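Local coordinates for protein cysteine protease-like VirA (Shigella flexneri, PDB 3EB8) that acts as a secreted virulence effector that promotes bacterial entry into epithelial cells and later spreading, although its proposed role as an alpha-tubulin-specific protease is disputed, at residues H93-P98 against I113-N118; N77-L82 against F87-V92; K168-L173 against S230-A235; T156-N161 against S234-S239. All coordinates share one frame; numbering follows the deposited sequence.

Interaction 1: residues H93-P98 against I113-N118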
loop_
_atom_site.group_PDB
_atom_site.type_symbol
_atom_site.label_atom_id
_atom_site.label_comp_id
_atom_site.label_asym_id
_atom_site.label_seq_id
_atom_site.Cartn_x
_atom_site.Cartn_y
_atom_site.Cartn_z
ATOM N N HIS A 93 -13.476 6.973 0.068
ATOM C CA HIS A 93 -13.509 8.314 -0.514
ATOM C C HIS A 93 -12.863 8.407 -1.884
ATOM O O HIS A 93 -12.067 7.550 -2.266
ATOM C CB HIS A 93 -12.854 9.317 0.431
ATOM C CG HIS A 93 -13.704 9.656 1.609
ATOM N ND1 HIS A 93 -14.497 10.780 1.653
ATOM C CD2 HIS A 93 -13.908 9.005 2.779
ATOM C CE1 HIS A 93 -15.143 10.813 2.805
ATOM N NE2 HIS A 93 -14.805 9.745 3.504
ATOM N N THR A 94 -13.220 9.456 -2.614
ATOM C CA THR A 94 -12.606 9.745 -3.892
ATOM C C THR A 94 -11.743 10.996 -3.784
ATOM O O THR A 94 -12.227 12.062 -3.401
ATOM C CB THR A 94 -13.689 9.958 -4.955
ATOM O OG1 THR A 94 -14.411 8.730 -5.136
ATOM C CG2 THR A 94 -13.089 10.434 -6.272
ATOM N N ILE A 95 -10.458 10.841 -4.098
ATOM C CA ILE A 95 -9.508 11.936 -4.102
ATOM C C ILE A 95 -9.320 12.391 -5.537
ATOM O O ILE A 95 -9.034 11.582 -6.420
ATOM C CB ILE A 95 -8.130 11.490 -3.548
ATOM C CG1 ILE A 95 -8.285 10.802 -2.184
ATOM C CG2 ILE A 95 -7.155 12.667 -3.480
ATOM C CD1 ILE A 95 -9.072 11.613 -1.186
ATOM N N THR A 96 -9.499 13.679 -5.779
ATOM C CA THR A 96 -9.279 14.214 -7.108
ATOM C C THR A 96 -7.814 14.531 -7.405
ATOM O O THR A 96 -7.132 15.203 -6.635
ATOM C CB THR A 96 -10.116 15.437 -7.335
ATOM O OG1 THR A 96 -11.499 15.097 -7.154
ATOM C CG2 THR A 96 -9.905 15.933 -8.755
ATOM N N ALA A 97 -7.326 14.009 -8.522
ATOM C CA ALA A 97 -5.969 14.286 -8.977
ATOM C C ALA A 97 -5.984 15.515 -9.873
ATOM O O ALA A 97 -6.999 15.821 -10.499
ATOM C CB ALA A 97 -5.406 13.110 -9.723
ATOM N N PRO A 98 -4.854 16.231 -9.924
ATOM C CA PRO A 98 -4.713 17.488 -10.672
ATOM C C PRO A 98 -4.553 17.290 -12.181
ATOM O O PRO A 98 -3.527 17.691 -12.729
ATOM C CB PRO A 98 -3.410 18.088 -10.115
ATOM C CG PRO A 98 -2.984 17.193 -8.961
ATOM C CD PRO A 98 -3.627 15.877 -9.190
ATOM N N ILE A 113 -1.814 8.397 -10.969
ATOM C CA ILE A 113 -0.884 7.432 -10.392
ATOM C C ILE A 113 -0.183 8.032 -9.185
ATOM O O ILE A 113 -0.126 7.413 -8.119
ATOM C CB ILE A 113 0.166 6.982 -11.428
ATOM C CG1 ILE A 113 -0.455 5.978 -12.403
ATOM C CG2 ILE A 113 1.377 6.363 -10.746
ATOM C CD1 ILE A 113 0.197 5.994 -13.774
ATOM N N GLU A 114 0.349 9.236 -9.358
ATOM C CA GLU A 114 1.057 9.932 -8.282
ATOM C C GLU A 114 0.162 10.175 -7.057
ATOM O O GLU A 114 0.536 9.858 -5.926
ATOM C CB GLU A 114 1.625 11.253 -8.796
ATOM C CG GLU A 114 2.215 12.127 -7.729
ATOM C CD GLU A 114 3.558 11.618 -7.259
ATOM O OE1 GLU A 114 4.045 10.615 -7.833
ATOM O OE2 GLU A 114 4.123 12.217 -6.315
ATOM N N THR A 115 -1.023 10.724 -7.305
ATOM C CA THR A 115 -2.007 10.944 -6.261
ATOM C C THR A 115 -2.362 9.648 -5.550
ATOM O O THR A 115 -2.426 9.618 -4.330
ATOM C CB THR A 115 -3.292 11.544 -6.833
ATOM O OG1 THR A 115 -2.985 12.786 -7.475
ATOM C CG2 THR A 115 -4.339 11.750 -5.717
ATOM N N ALA A 116 -2.596 8.579 -6.308
ATOM C CA ALA A 116 -2.922 7.289 -5.706
ATOM C C ALA A 116 -1.779 6.781 -4.832
ATOM O O ALA A 116 -2.010 6.258 -3.734
ATOM C CB ALA A 116 -3.258 6.266 -6.764
ATOM N N ILE A 117 -0.550 6.930 -5.318
ATOM C CA ILE A 117 0.607 6.490 -4.561
ATOM C C ILE A 117 0.643 7.155 -3.176
ATOM O O ILE A 117 0.931 6.512 -2.167
ATOM C CB ILE A 117 1.925 6.741 -5.336
ATOM C CG1 ILE A 117 2.080 5.741 -6.489
ATOM C CG2 ILE A 117 3.127 6.652 -4.421
ATOM C CD1 ILE A 117 3.343 5.977 -7.335
ATOM N N ASN A 118 0.302 8.432 -3.121
ATOM C CA ASN A 118 0.448 9.190 -1.883
ATOM C C ASN A 118 -0.825 9.478 -1.064
ATOM O O ASN A 118 -0.777 10.242 -0.099
ATOM C CB ASN A 118 1.210 10.483 -2.165
ATOM C CG ASN A 118 2.625 10.219 -2.659
ATOM O OD1 ASN A 118 3.009 10.652 -3.743
ATOM N ND2 ASN A 118 3.398 9.474 -1.870
#
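Ala-97 and Thr-115 mark the closest backbone approach between strand 94-97 and helix 110-118, with Ala-97 CA and Thr-115 CA 5.9 Å apart. The small alanine side chain suits so close an approach. Within 113-118 Thr-115 alone touches the strand segment, using both branches of its side chain; Val-112 and Glu-111 add contacts one turn earlier. Its methyl CG2 lies anti to the backbone N and meets Ile-95 CG2 at 3.7 Å, the two side chains crossing obliquely. The hydroxyl lies on the other branch, with Ala-97 CB 3.3 Å from Thr-115 OG1. Pro-98 CD is 3.6 Å from Thr-115 OG1, the ring and the threonine side chain running past each other in opposite directions. Alternation along the strand sends Ile-95 and Ala-97 toward the helix and Thr-96 away from it. The strand itself pairs with strand 348-356, whose Ile-354 also touches Thr-115, so the helix rests on the sheet. Thr-115 OG1 hydrogen-bonds to Glu-111 O one turn back in the same helix. Threonine can thus offer a methyl to the strand while its hydroxyl stays satisfied, and between the two segments the contact is one of van der Waals packing.

Interaction 2: residues N77-L82 against F87-V92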
loop_
_atom_site.group_PDB
_atom_site.type_symbol
_atom_site.label_atom_id
_atom_site.label_comp_id
_atom_site.label_asym_id
_atom_site.label_seq_id
_atom_site.Cartn_x
_atom_site.Cartn_y
_atom_site.Cartn_z
ATOM N N ASN A 77 -11.048 18.339 1.451
ATOM C CA ASN A 77 -9.770 19.014 1.355
ATOM C C ASN A 77 -8.792 18.409 2.375
ATOM O O ASN A 77 -7.629 18.116 2.068
ATOM C CB ASN A 77 -9.973 20.506 1.621
ATOM C CG ASN A 77 -8.778 21.337 1.221
ATOM O OD1 ASN A 77 -7.937 21.685 2.057
ATOM N ND2 ASN A 77 -8.689 21.658 -0.067
ATOM N N LEU A 78 -9.278 18.212 3.598
ATOM C CA LEU A 78 -8.473 17.607 4.657
ATOM C C LEU A 78 -8.030 16.209 4.265
ATOM O O LEU A 78 -6.882 15.847 4.443
ATOM C CB LEU A 78 -9.252 17.564 5.973
ATOM C CG LEU A 78 -8.539 16.990 7.199
ATOM C CD1 LEU A 78 -9.168 17.502 8.484
ATOM C CD2 LEU A 78 -8.575 15.492 7.187
ATOM N N LEU A 79 -8.945 15.420 3.727
ATOM C CA LEU A 79 -8.605 14.064 3.321
ATOM C C LEU A 79 -7.472 14.003 2.295
ATOM O O LEU A 79 -6.634 13.100 2.334
ATOM C CB LEU A 79 -9.837 13.351 2.774
ATOM C CG LEU A 79 -10.858 12.961 3.837
ATOM C CD1 LEU A 79 -12.031 12.211 3.219
ATOM C CD2 LEU A 79 -10.182 12.144 4.924
ATOM N N SER A 80 -7.457 14.956 1.368
ATOM C CA SER A 80 -6.457 14.939 0.314
ATOM C C SER A 80 -5.076 15.311 0.846
ATOM O O SER A 80 -4.068 14.994 0.228
ATOM C CB SER A 80 -6.864 15.850 -0.855
ATOM O OG SER A 80 -6.825 17.214 -0.481
ATOM N N SER A 81 -5.021 15.946 2.007
ATOM C CA SER A 81 -3.735 16.354 2.550
ATOM C C SER A 81 -3.182 15.405 3.618
ATOM O O SER A 81 -2.059 15.599 4.099
ATOM C CB SER A 81 -3.825 17.783 3.091
ATOM O OG SER A 81 -4.600 17.809 4.273
ATOM N N LEU A 82 -3.965 14.399 4.010
ATOM C CA LEU A 82 -3.481 13.386 4.956
ATOM C C LEU A 82 -2.364 12.527 4.332
ATOM O O LEU A 82 -2.293 12.363 3.122
ATOM C CB LEU A 82 -4.630 12.489 5.444
ATOM C CG LEU A 82 -5.710 13.121 6.333
ATOM C CD1 LEU A 82 -6.797 12.124 6.625
ATOM C CD2 LEU A 82 -5.125 13.654 7.626
ATOM N N PHE A 87 -6.642 4.990 7.552
ATOM C CA PHE A 87 -7.487 5.584 8.575
ATOM C C PHE A 87 -8.860 4.928 8.607
ATOM O O PHE A 87 -9.363 4.440 7.596
ATOM C CB PHE A 87 -7.657 7.088 8.352
ATOM C CG PHE A 87 -6.388 7.865 8.480
ATOM C CD1 PHE A 87 -5.597 8.118 7.372
ATOM C CD2 PHE A 87 -5.982 8.349 9.714
ATOM C CE1 PHE A 87 -4.420 8.838 7.496
ATOM C CE2 PHE A 87 -4.796 9.072 9.846
ATOM C CZ PHE A 87 -4.019 9.318 8.739
ATOM N N ASN A 88 -9.472 4.934 9.781
ATOM C CA ASN A 88 -10.845 4.512 9.872
ATOM C C ASN A 88 -11.775 5.645 9.450
ATOM O O ASN A 88 -12.247 6.408 10.285
ATOM C CB ASN A 88 -11.177 4.008 11.273
ATOM C CG ASN A 88 -12.235 2.947 11.245
ATOM O OD1 ASN A 88 -13.381 3.186 11.624
ATOM N ND2 ASN A 88 -11.873 1.767 10.746
ATOM N N LEU A 89 -12.016 5.761 8.144
ATOM C CA LEU A 89 -12.885 6.808 7.622
ATOM C C LEU A 89 -14.335 6.332 7.498
ATOM O O LEU A 89 -15.246 7.140 7.343
ATOM C CB LEU A 89 -12.371 7.325 6.280
ATOM C CG LEU A 89 -10.900 7.719 6.270
ATOM C CD1 LEU A 89 -10.475 8.119 4.880
ATOM C CD2 LEU A 89 -10.636 8.833 7.261
ATOM N N GLY A 90 -14.534 5.018 7.577
ATOM C CA GLY A 90 -15.857 4.426 7.505
ATOM C C GLY A 90 -16.572 4.639 6.181
ATOM O O GLY A 90 -17.786 4.539 6.100
ATOM N N LYS A 91 -15.810 4.909 5.135
ATOM C CA LYS A 91 -16.378 5.210 3.842
ATOM C C LYS A 91 -15.231 5.334 2.860
ATOM O O LYS A 91 -14.226 5.990 3.157
ATOM C CB LYS A 91 -17.149 6.533 3.905
ATOM C CG LYS A 91 -17.622 7.044 2.554
ATOM C CD LYS A 91 -18.284 8.401 2.694
ATOM C CE LYS A 91 -18.517 9.062 1.346
ATOM N NZ LYS A 91 -18.906 10.505 1.505
ATOM N N VAL A 92 -15.371 4.708 1.698
ATOM C CA VAL A 92 -14.343 4.799 0.675
ATOM C C VAL A 92 -14.491 6.124 -0.049
ATOM O O VAL A 92 -15.510 6.369 -0.695
ATOM C CB VAL A 92 -14.470 3.648 -0.318
ATOM C CG1 VAL A 92 -13.377 3.735 -1.400
ATOM C CG2 VAL A 92 -14.432 2.308 0.431
#
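Leu-79 and Leu-89 lie alongside each other, running in opposite directions, while Leu-82 crosses Phe-87 at a slant; these two pairs make up the contact between the C-terminal part of helix 72-81, with Leu-82 just after it, and the end of strand 86-87 with the loop that follows. In the first pair one methyl meets a fork: Leu-79 CD2 is 4.0 Å from Leu-89 CD1, and the same Leu-79 CD2 is 4.1 Å from Leu-89 CD2. In the second, Leu-82 CD1 sits over one face of the Phe-87 ring, displaced toward the rim, where CE1 is its closest atom at 4.1 Å. Leu-82 CB also approaches Phe-87 CE1, at 4.2 Å, so that CB and CD1 of the leucine both lie close to this one ring atom. Asn-88, the centre of an inverse gamma turn, lies between Phe-87 and Leu-89, both of which face the helix; the bond of that turn, from Leu-89 N to Phe-87 O, is weak. Away from this contact, the two serine hydroxyls bond back to the helix backbone: Ser-80 OG donates to Asn-77 O at 2.8 Å, and Ser-81 OG to Leu-78 O at 3.0 Å. The latter carbonyl also accepts from Ser-81 N, on the same face of its plane. Phe-36 touches Phe-87 and Leu-89, and Met-20 touches Leu-82, so the cluster continues toward strand 35-41 and helix 12-21. This is a helix end packed against the returning chain, a local reversal closed by a small leucine-phenylalanine core.

Interaction 3: residues K168-L173 against S230-A235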
loop_
_atom_site.group_PDB
_atom_site.type_symbol
_atom_site.label_atom_id
_atom_site.label_comp_id
_atom_site.label_asym_id
_atom_site.label_seq_id
_atom_site.Cartn_x
_atom_site.Cartn_y
_atom_site.Cartn_z
ATOM N N LYS A 168 15.606 -3.868 -11.278
ATOM C CA LYS A 168 16.525 -4.830 -11.872
ATOM C C LYS A 168 17.158 -5.697 -10.771
ATOM O O LYS A 168 17.419 -6.889 -10.966
ATOM C CB LYS A 168 17.592 -4.103 -12.704
ATOM C CG LYS A 168 18.723 -4.984 -13.222
ATOM C CD LYS A 168 18.235 -5.965 -14.285
ATOM C CE LYS A 168 19.405 -6.615 -15.021
ATOM N NZ LYS A 168 20.474 -7.067 -14.081
ATOM N N LEU A 169 17.401 -5.087 -9.618
ATOM C CA LEU A 169 17.971 -5.781 -8.476
ATOM C C LEU A 169 16.962 -6.749 -7.889
ATOM O O LEU A 169 17.329 -7.831 -7.433
ATOM C CB LEU A 169 18.395 -4.786 -7.401
ATOM C CG LEU A 169 18.823 -5.387 -6.070
ATOM C CD1 LEU A 169 19.898 -6.449 -6.283
ATOM C CD2 LEU A 169 19.321 -4.289 -5.145
ATOM N N ILE A 170 15.689 -6.359 -7.894
ATOM C CA ILE A 170 14.652 -7.285 -7.476
ATOM C C ILE A 170 14.598 -8.475 -8.437
ATOM O O ILE A 170 14.527 -9.630 -8.003
ATOM C CB ILE A 170 13.269 -6.633 -7.401
ATOM C CG1 ILE A 170 13.276 -5.425 -6.443
ATOM C CG2 ILE A 170 12.220 -7.684 -7.032
ATOM C CD1 ILE A 170 13.353 -5.775 -4.989
ATOM N N ALA A 171 14.636 -8.201 -9.740
ATOM C CA ALA A 171 14.605 -9.275 -10.730
ATOM C C ALA A 171 15.813 -10.203 -10.578
ATOM O O ALA A 171 15.682 -11.416 -10.690
ATOM C CB ALA A 171 14.535 -8.710 -12.147
ATOM N N ASP A 172 16.988 -9.638 -10.320
ATOM C CA ASP A 172 18.171 -10.472 -10.119
ATOM C C ASP A 172 18.040 -11.333 -8.852
ATOM O O ASP A 172 18.433 -12.496 -8.840
ATOM C CB ASP A 172 19.449 -9.629 -10.050
ATOM C CG ASP A 172 19.833 -9.017 -11.382
ATOM O OD1 ASP A 172 19.258 -9.423 -12.415
ATOM O OD2 ASP A 172 20.723 -8.132 -11.392
ATOM N N LEU A 173 17.497 -10.748 -7.788
ATOM C CA LEU A 173 17.269 -11.471 -6.539
ATOM C C LEU A 173 16.266 -12.603 -6.734
ATOM O O LEU A 173 16.521 -13.742 -6.372
ATOM C CB LEU A 173 16.754 -10.515 -5.458
ATOM C CG LEU A 173 16.278 -11.135 -4.135
ATOM C CD1 LEU A 173 17.429 -11.772 -3.393
ATOM C CD2 LEU A 173 15.614 -10.089 -3.247
ATOM N N SER A 230 10.509 -13.334 2.689
ATOM C CA SER A 230 9.128 -13.696 2.928
ATOM C C SER A 230 8.244 -12.466 2.850
ATOM O O SER A 230 7.169 -12.515 2.255
ATOM C CB SER A 230 8.990 -14.382 4.298
ATOM O OG SER A 230 9.615 -15.658 4.308
ATOM N N ALA A 231 8.709 -11.362 3.438
ATOM C CA ALA A 231 7.949 -10.108 3.447
ATOM C C ALA A 231 7.799 -9.518 2.040
ATOM O O ALA A 231 6.702 -9.128 1.621
ATOM C CB ALA A 231 8.605 -9.105 4.357
ATOM N N LEU A 232 8.918 -9.444 1.321
ATOM C CA LEU A 232 8.930 -8.967 -0.058
ATOM C C LEU A 232 8.025 -9.799 -0.987
ATOM O O LEU A 232 7.193 -9.251 -1.726
ATOM C CB LEU A 232 10.358 -8.982 -0.590
ATOM C CG LEU A 232 10.585 -8.670 -2.072
ATOM C CD1 LEU A 232 10.055 -7.277 -2.447
ATOM C CD2 LEU A 232 12.064 -8.805 -2.416
ATOM N N THR A 233 8.187 -11.122 -0.953
ATOM C CA THR A 233 7.441 -11.983 -1.874
ATOM C C THR A 233 5.965 -12.040 -1.517
ATOM O O THR A 233 5.109 -11.977 -2.382
ATOM C CB THR A 233 8.039 -13.417 -1.986
ATOM O OG1 THR A 233 8.028 -14.069 -0.710
ATOM C CG2 THR A 233 9.472 -13.352 -2.503
ATOM N N SER A 234 5.665 -12.118 -0.233
ATOM C CA SER A 234 4.278 -12.202 0.183
ATOM C C SER A 234 3.463 -11.020 -0.324
ATOM O O SER A 234 2.249 -11.149 -0.529
ATOM C CB SER A 234 4.179 -12.271 1.702
ATOM O OG SER A 234 4.445 -11.017 2.291
ATOM N N ALA A 235 4.128 -9.878 -0.506
ATOM C CA ALA A 235 3.458 -8.629 -0.872
ATOM C C ALA A 235 2.781 -8.709 -2.238
ATOM O O ALA A 235 1.893 -7.918 -2.539
ATOM C CB ALA A 235 4.434 -7.434 -0.833
#
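Leu-232 bridges two helices by reaching Ile-170 and Leu-173, on the face of helix 167-176 turned to it. Leading up to it on helix 226-234, Ser-230 and Ala-231 look elsewhere: Ser-230 OG hydrogen-bonds to Pro-226 O, and Ala-231 lies against Tyr-300 and Val-302 of strand 300-312. At Leu-232 the side chain points toward the other helix, its CG anti to the backbone N (chi1 173°), which extends the branch across a backbone separation of 9.5 Å between Ile-170 CA and Leu-232 CA. Its CD2 makes the closest contacts. Leu-232 CD2 meets Leu-173 CD2 at 3.9 Å and Ile-170 CD1 at 4.2 Å, each tip to tip. Ile-170 and Leu-173, three residues apart, are nearly one helical turn from each other, and so they can receive a single methyl between them. Thr-233 follows, turned toward Trp-141 and Ile-144 of helix 140-149, and Ser-234, whose hydroxyl is hydrogen-bonded with Tyr-325. Ala-235 packs on Val-302, and its O hydrogen-bonds with Ser-304 OG. Charge is kept well away from this seam: within helix 167-176, Lys-168 NZ forms a salt bridge to Asp-172 OD2 at 2.9 Å, using the syn lone pair of that oxygen. The contact is therefore purely apolar and modest in area, with long branched side chains suited to filling the gap between two helices that do not come close.

Interaction 4: residues T156-N161 against S234-S239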
loop_
_atom_site.group_PDB
_atom_site.type_symbol
_atom_site.label_atom_id
_atom_site.label_comp_id
_atom_site.label_asym_id
_atom_site.label_seq_id
_atom_site.Cartn_x
_atom_site.Cartn_y
_atom_site.Cartn_z
ATOM N N THR A 156 5.048 -0.378 -10.721
ATOM C CA THR A 156 5.594 -1.089 -9.554
ATOM C C THR A 156 6.818 -0.370 -8.956
ATOM O O THR A 156 7.783 -0.049 -9.668
ATOM C CB THR A 156 5.957 -2.581 -9.883
ATOM O OG1 THR A 156 4.775 -3.301 -10.265
ATOM C CG2 THR A 156 6.592 -3.272 -8.685
ATOM N N LYS A 157 6.758 -0.097 -7.655
ATOM C CA LYS A 157 7.907 0.428 -6.929
ATOM C C LYS A 157 8.019 -0.224 -5.578
ATOM O O LYS A 157 7.022 -0.447 -4.906
ATOM C CB LYS A 157 7.808 1.933 -6.753
ATOM C CG LYS A 157 8.044 2.703 -8.033
ATOM C CD LYS A 157 7.863 4.196 -7.818
ATOM C CE LYS A 157 8.189 4.967 -9.085
ATOM N NZ LYS A 157 7.548 6.310 -9.051
ATOM N N ILE A 158 9.241 -0.523 -5.170
ATOM C CA ILE A 158 9.455 -1.233 -3.931
ATOM C C ILE A 158 10.464 -0.485 -3.095
ATOM O O ILE A 158 11.536 -0.124 -3.582
ATOM C CB ILE A 158 9.967 -2.648 -4.187
ATOM C CG1 ILE A 158 9.001 -3.393 -5.100
ATOM C CG2 ILE A 158 10.163 -3.391 -2.846
ATOM C CD1 ILE A 158 9.657 -4.458 -5.921
ATOM N N TYR A 159 10.122 -0.265 -1.831
ATOM C CA TYR A 159 10.976 0.488 -0.919
ATOM C C TYR A 159 11.279 -0.280 0.357
ATOM O O TYR A 159 10.404 -0.926 0.917
ATOM C CB TYR A 159 10.312 1.801 -0.523
ATOM C CG TYR A 159 9.896 2.647 -1.671
ATOM C CD1 TYR A 159 8.621 2.537 -2.205
ATOM C CD2 TYR A 159 10.774 3.569 -2.236
ATOM C CE1 TYR A 159 8.223 3.321 -3.280
ATOM C CE2 TYR A 159 10.387 4.364 -3.312
ATOM C CZ TYR A 159 9.107 4.241 -3.827
ATOM O OH TYR A 159 8.709 5.011 -4.896
ATOM N N PHE A 160 12.521 -0.220 0.813
ATOM C CA PHE A 160 12.786 -0.538 2.202
ATOM C C PHE A 160 13.165 0.744 2.922
ATOM O O PHE A 160 14.097 1.438 2.520
ATOM C CB PHE A 160 13.892 -1.573 2.353
ATOM C CG PHE A 160 14.232 -1.865 3.779
ATOM C CD1 PHE A 160 13.620 -2.899 4.451
ATOM C CD2 PHE A 160 15.139 -1.094 4.456
ATOM C CE1 PHE A 160 13.925 -3.154 5.769
ATOM C CE2 PHE A 160 15.438 -1.348 5.769
ATOM C CZ PHE A 160 14.836 -2.374 6.425
ATOM N N ASN A 161 12.432 1.067 3.979
ATOM C CA ASN A 161 12.675 2.300 4.722
ATOM C C ASN A 161 12.875 3.527 3.842
ATOM O O ASN A 161 13.849 4.251 3.982
ATOM C CB ASN A 161 13.841 2.129 5.703
ATOM C CG ASN A 161 13.366 1.916 7.133
ATOM O OD1 ASN A 161 12.917 2.863 7.784
ATOM N ND2 ASN A 161 13.448 0.672 7.626
ATOM N N SER A 234 5.665 -12.118 -0.233
ATOM C CA SER A 234 4.278 -12.202 0.183
ATOM C C SER A 234 3.463 -11.020 -0.324
ATOM O O SER A 234 2.249 -11.149 -0.529
ATOM C CB SER A 234 4.179 -12.271 1.702
ATOM O OG SER A 234 4.445 -11.017 2.291
ATOM N N ALA A 235 4.128 -9.878 -0.506
ATOM C CA ALA A 235 3.458 -8.629 -0.872
ATOM C C ALA A 235 2.781 -8.709 -2.238
ATOM O O ALA A 235 1.893 -7.918 -2.539
ATOM C CB ALA A 235 4.434 -7.434 -0.833
ATOM N N PHE A 236 3.213 -9.666 -3.054
ATOM C CA PHE A 236 2.702 -9.813 -4.414
ATOM C C PHE A 236 1.552 -10.838 -4.531
ATOM O O PHE A 236 0.942 -10.952 -5.588
ATOM C CB PHE A 236 3.836 -10.169 -5.392
ATOM C CG PHE A 236 4.839 -9.064 -5.601
ATOM C CD1 PHE A 236 5.894 -8.888 -4.720
ATOM C CD2 PHE A 236 4.729 -8.201 -6.689
ATOM C CE1 PHE A 236 6.818 -7.867 -4.918
ATOM C CE2 PHE A 236 5.652 -7.178 -6.887
ATOM C CZ PHE A 236 6.698 -7.013 -6.004
ATOM N N TRP A 237 1.257 -11.593 -3.468
ATOM C CA TRP A 237 0.189 -12.590 -3.589
ATOM C C TRP A 237 -1.131 -11.956 -4.116
ATOM O O TRP A 237 -1.617 -10.955 -3.576
ATOM C CB TRP A 237 -0.030 -13.377 -2.284
ATOM C CG TRP A 237 -1.047 -14.497 -2.454
ATOM C CD1 TRP A 237 -1.121 -15.389 -3.496
ATOM C CD2 TRP A 237 -2.120 -14.828 -1.575
ATOM N NE1 TRP A 237 -2.170 -16.243 -3.316
ATOM C CE2 TRP A 237 -2.805 -15.926 -2.147
ATOM C CE3 TRP A 237 -2.558 -14.322 -0.342
ATOM C CZ2 TRP A 237 -3.915 -16.529 -1.533
ATOM C CZ3 TRP A 237 -3.668 -14.925 0.272
ATOM C CH2 TRP A 237 -4.336 -16.017 -0.337
ATOM N N GLN A 238 -1.697 -12.533 -5.174
ATOM C CA GLN A 238 -2.821 -11.897 -5.872
ATOM C C GLN A 238 -4.073 -11.707 -5.012
ATOM O O GLN A 238 -4.850 -10.791 -5.250
ATOM C CB GLN A 238 -3.167 -12.679 -7.132
ATOM C CG GLN A 238 -3.465 -14.155 -6.887
ATOM C CD GLN A 238 -3.852 -14.892 -8.168
ATOM O OE1 GLN A 238 -3.059 -15.663 -8.728
ATOM N NE2 GLN A 238 -5.070 -14.641 -8.646
ATOM N N SER A 239 -4.270 -12.578 -4.025
ATOM C CA SER A 239 -5.449 -12.512 -3.144
ATOM C C SER A 239 -5.085 -12.055 -1.736
ATOM O O SER A 239 -5.842 -12.237 -0.797
ATOM C CB SER A 239 -6.154 -13.865 -3.090
ATOM O OG SER A 239 -6.401 -14.332 -4.395
#
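Ile-158 and Phe-236 are brought together by similar first torsions, near -60°, that set CG1 of the isoleucine and CG of the phenylalanine each beside its own backbone N. For Ile-158, chi2 of 152° then carries CD1 outward; for Phe-236, chi2 of 84° sets the ring plane nearly perpendicular to the CA-CB-CG plane. The result is an edge contact: Ile-158 CD1 lies in the plane of the Phe-236 ring, 3.9 Å from CZ, and the two side chains cross at about a right angle. Thr-156, just before the strand and directed to the same side as Ile-158, adds a looser touch at the same rim, with CG2 4.4 Å from Phe-236 CE2. The phenylalanine's long reach matters, because Thr-156 CA and Phe-236 CA are still 10.5 Å apart. Phe-236 occupies the third position of a type I beta turn from Ser-234 to Trp-237, closed by Trp-237 N bonding to Ser-234 O at 3.1 Å, where helix 226-234 gives way to the loop. Elsewhere the ring meets His-277 and packs on Ile-144 and Ile-148 of helix 140-149. The hydroxyl of Thr-156 hydrogen-bonds with Asp-147 OD2 and His-277 N. That division suits threonine, whose polar arm is engaged outside the contact while its methyl joins the buried border of the aromatic edge; the direct contact is apolar, a small part of a larger core around Phe-236.

The four contacts fall into two touching pairs. Interactions 3 and 4 share Ser-234 and Ala-235, and Ile-158 joins them: its CD1 lies 3.8 Å from Ile-170 CG1, and its CG2 3.9 Å from Leu-232 CD1. Interactions 1 and 2 meet where His-93 ND1 lies 3.3 Å from Leu-79 CD1 and Ile-95 CG2 4.1 Å from Ser-80 CB. Between the pairs, interactions 1 and 4 come within about 5 Å at their nearest atoms without touching, and both reach the same mixed sheet. Interactions 2 and 3 lie on opposite sides of the chain's centre, their own centres about 31 Å apart. Segments 230-235 and 234-239 both belong to the region assigned to tubulin binding.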